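Local coordinates for NS6 protease (Murine norovirus 1, PDB 4ASH), which probably cleaves the viral polyprotein into its mature proteins, as a cysteine protease built on the trypsin-like fold, at residues A34-K37 against G38-I41; G135-P138 against G139-G142. The protein carries 1 engineered substitution. All blocks are in the same frame, centred on the assembly; numbering follows the deposited sequence.

Interaction 1 of 2, residues A34-K37 against G38-I41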
loop_
_atom_site.group_PDB
_atom_site.type_symbol
_atom_site.label_atom_id
_atom_site.label_comp_id
_atom_site.label_asym_id
_atom_site.label_seq_id
_atom_site.Cartn_x
_atom_site.Cartn_y
_atom_site.Cartn_z
ATOM N N ALA A 34 -1.200 10.011 -6.135
ATOM C CA ALA A 34 -0.089 10.097 -7.072
ATOM C C ALA A 34 -0.075 11.401 -7.859
ATOM O O ALA A 34 -1.122 11.990 -8.116
ATOM C CB ALA A 34 -0.110 8.913 -8.021
ATOM N N PRO A 35 1.126 11.845 -8.253
ATOM C CA PRO A 35 1.237 12.976 -9.178
ATOM C C PRO A 35 0.502 12.628 -10.463
ATOM O O PRO A 35 0.321 11.442 -10.754
ATOM C CB PRO A 35 2.738 13.059 -9.452
ATOM C CG PRO A 35 3.387 12.419 -8.276
ATOM C CD PRO A 35 2.442 11.316 -7.861
ATOM N N PRO A 36 0.092 13.646 -11.230
ATOM C CA PRO A 36 -0.652 13.417 -12.468
ATOM C C PRO A 36 0.144 12.544 -13.427
ATOM O O PRO A 36 1.373 12.646 -13.500
ATOM C CB PRO A 36 -0.812 14.826 -13.046
ATOM C CG PRO A 36 -0.699 15.731 -11.864
ATOM C CD PRO A 36 0.309 15.080 -10.971
ATOM N N LYS A 37 -0.557 11.675 -14.143
ATOM C CA LYS A 37 0.076 10.841 -15.148
ATOM C C LYS A 37 0.896 11.724 -16.083
ATOM O O LYS A 37 0.487 12.835 -16.424
ATOM C CB LYS A 37 -0.983 10.054 -15.922
ATOM C CG LYS A 37 -0.425 8.984 -16.835
ATOM C CD LYS A 37 -1.485 7.939 -17.150
ATOM C CE LYS A 37 -1.234 7.284 -18.496
ATOM N NZ LYS A 37 -1.383 8.260 -19.616
ATOM N N GLY A 38 2.072 11.242 -16.469
ATOM C CA GLY A 38 2.955 12.019 -17.318
ATOM C C GLY A 38 3.892 12.955 -16.575
ATOM O O GLY A 38 4.512 13.821 -17.191
ATOM N N THR A 39 4.001 12.786 -15.257
ATOM C CA THR A 39 4.926 13.578 -14.444
ATOM C C THR A 39 6.276 12.872 -14.319
ATOM O O THR A 39 6.336 11.663 -14.098
ATOM C CB THR A 39 4.367 13.816 -13.010
ATOM O OG1 THR A 39 3.136 14.545 -13.077
ATOM C CG2 THR A 39 5.356 14.579 -12.138
ATOM N N GLU A 40 7.364 13.624 -14.447
ATOM C CA GLU A 40 8.683 13.065 -14.181
ATOM C C GLU A 40 8.808 12.740 -12.686
ATOM O O GLU A 40 8.514 13.583 -11.832
ATOM C CB GLU A 40 9.785 14.029 -14.631
ATOM C CG GLU A 40 11.175 13.606 -14.207
ATOM C CD GLU A 40 12.246 14.582 -14.667
ATOM O OE1 GLU A 40 11.986 15.360 -15.611
ATOM O OE2 GLU A 40 13.347 14.568 -14.079
ATOM N N ILE A 41 9.207 11.513 -12.364
ATOM C CA ILE A 41 9.365 11.126 -10.958
ATOM C C ILE A 41 10.696 10.431 -10.704
ATOM O O ILE A 41 11.172 9.668 -11.538
ATOM C CB ILE A 41 8.220 10.215 -10.490
ATOM C CG1 ILE A 41 8.103 9.002 -11.416
ATOM C CG2 ILE A 41 6.897 10.986 -10.431
ATOM C CD1 ILE A 41 7.064 7.989 -10.977
#

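Interaction 2 of 2, residues G135-P138 against G139-G142. Engineered in segment 139-142: Ala141 (natural residue Cys).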
loop_
_atom_site.group_PDB
_atom_site.type_symbol
_atom_site.label_atom_id
_atom_site.label_comp_id
_atom_site.label_asym_id
_atom_site.label_seq_id
_atom_site.Cartn_x
_atom_site.Cartn_y
_atom_site.Cartn_z
ATOM N N GLY A 135 -4.230 6.329 15.274
ATOM C CA GLY A 135 -4.381 5.495 14.101
ATOM C C GLY A 135 -3.860 6.211 12.876
ATOM O O GLY A 135 -2.894 6.973 12.963
ATOM N N THR A 136 -4.482 5.956 11.733
ATOM C CA THR A 136 -4.102 6.626 10.498
ATOM C C THR A 136 -4.818 7.964 10.408
ATOM O O THR A 136 -5.889 8.163 11.017
ATOM C CB THR A 136 -4.411 5.781 9.244
ATOM O OG1 THR A 136 -5.811 5.469 9.207
ATOM C CG2 THR A 136 -3.605 4.487 9.261
ATOM N N ILE A 137 -4.205 8.890 9.681
ATOM C CA ILE A 137 -4.748 10.225 9.505
ATOM C C ILE A 137 -4.683 10.655 8.048
ATOM O O ILE A 137 -3.973 10.049 7.251
ATOM C CB ILE A 137 -3.965 11.249 10.345
ATOM C CG1 ILE A 137 -2.510 11.321 9.869
ATOM C CG2 ILE A 137 -4.045 10.898 11.821
ATOM C CD1 ILE A 137 -1.686 12.393 10.584
ATOM N N PRO A 138 -5.421 11.720 7.689
ATOM C CA PRO A 138 -5.256 12.263 6.338
ATOM C C PRO A 138 -3.793 12.558 6.066
ATOM O O PRO A 138 -3.129 13.255 6.851
ATOM C CB PRO A 138 -6.053 13.563 6.392
ATOM C CG PRO A 138 -7.127 13.271 7.370
ATOM C CD PRO A 138 -6.481 12.421 8.434
ATOM N N GLY A 139 -3.293 12.021 4.963
ATOM C CA GLY A 139 -1.907 12.191 4.583
ATOM C C GLY A 139 -1.166 10.865 4.576
ATOM O O GLY A 139 -0.092 10.779 3.984
ATOM N N ASP A 140 -1.738 9.849 5.228
ATOM C CA ASP A 140 -1.081 8.548 5.383
ATOM C C ASP A 140 -1.255 7.628 4.179
ATOM O O ASP A 140 -0.555 6.615 4.091
ATOM C CB ASP A 140 -1.587 7.785 6.610
ATOM C CG ASP A 140 -1.162 8.399 7.932
ATOM O OD1 ASP A 140 -0.262 9.274 7.973
ATOM O OD2 ASP A 140 -1.733 7.963 8.946
ATOM N N ALA A 141 -2.167 7.950 3.262
ATOM C CA ALA A 141 -2.424 7.047 2.129
ATOM C C ALA A 141 -1.160 6.761 1.320
ATOM O O ALA A 141 -0.351 7.655 1.053
ATOM C CB ALA A 141 -3.518 7.586 1.227
ATOM N N GLY A 142 -1.027 5.503 0.916
ATOM C CA GLY A 142 0.137 5.043 0.181
ATOM C C GLY A 142 1.107 4.226 1.006
ATOM O O GLY A 142 1.932 3.503 0.445
#

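Interaction 1 of 2, residues A34-K37 against G38-I41
Thr39 reaches back to the carbonyl of Pro36 with its hydroxyl, and OG1 donates a short hydrogen bond of 2.6 Å to Pro36 O. The donor comes in with a C=O...OG1 angle of 136°, slightly out of the carbonyl plane. The same oxygen takes a second, weak bond from the backbone, Thr39 N to Pro36 O at 3.2 Å, whose N-H points well off the oxygen; one residue thus grips it twice. That weak bond closes a type II β turn from Pro36 to Thr39, in the loop between strands 26-30 and 49-54, with Lys37 and Gly38 at its corners. Gly38 has a positive phi, a conformation that suits glycine. With chi1 at -61°, Thr39 OG1 lies beside its own backbone N, anti to its own carbonyl carbon, and faces Pro36 O, while Thr39 CG2 lies 4.0 Å from Pro35 CB. OG1 also rests against the Pro36 ring, 3.6 Å from CD. Further out, Pro35 CG makes a loose apolar contact with Ile41 CG2 at 4.4 Å. Both of these side chains touch Phe14 of strand 11-14, and Ile41 also packs on Tyr60 and Phe62 of strand 57-62. With the backbone bond so bent, the hydroxyl probably does much of the work of closing this turn.

Interaction 2 of 2, residues G135-P138 against G139-G142
Ile137 and Asp140 close a type II β turn in the loop between strands 114-123 and 144-149 of this trypsin-like protease. Gly139 takes the second corner of the turn after Pro138, and its positive phi is one that glycine readily adopts. Asp140 then binds the preceding segment through both backbone and side chain. Its N donates to Ile137 O at 3.0 Å. Its chi1 of -70° puts CG beside its own backbone N, turned back over Ile137, where OD2 accepts from Ile137 N at 2.7 Å. This bond is fairly straight, with an N-H...O angle of 161°. The amide meets OD2 from above the carboxylate plane, 58° out of it. The carboxylate crosses the Ile137 side chain at a slant, with Ile137 CG1 3.6 Å from both OD1 and OD2 of Asp140. Thr136 CA approaches Asp140 OD2 at 3.1 Å, and Thr136 CG2 lies 4.0 Å from the same oxygen. A salt bridge from Arg91 NH2 gives OD2 a second partner, and the same NH2 bonds to Gly135 O, tying both segments to one guanidinium. The Asp140 side chain also packs on His159. Ala141 is an engineered replacement for the natural cysteine, probably the nucleophile, as in related viral cysteine proteases. Its side chain lies against His32 and Val33, and its backbone is hydrogen-bonded to Trp18. Gly142 ends the segment with a backbone hydrogen bond to His159.

In the fold
Each contact is a type II β turn with glycine at the second corner, set in a loop at the surface, and their nearest atoms stay about 8 Å apart. Interaction 1 belongs to the loop between strands 26-30 and 49-54, its centre about 18 Å from the centre of the chain; its outer residues are anchored by apolar packing. Interaction 2 lies closer in, about 11 Å from that centre, in the loop between strands 114-123 and 144-149, which belong to a different sheet. There a carboxylate accepts an amide hydrogen, whereas in interaction 1 a neutral hydroxyl donates to the turn carbonyl. The 139-142 side leads to the probable nucleophile position, whereas 34-41 is a hydrogen-bonded loop turn with apolar anchors.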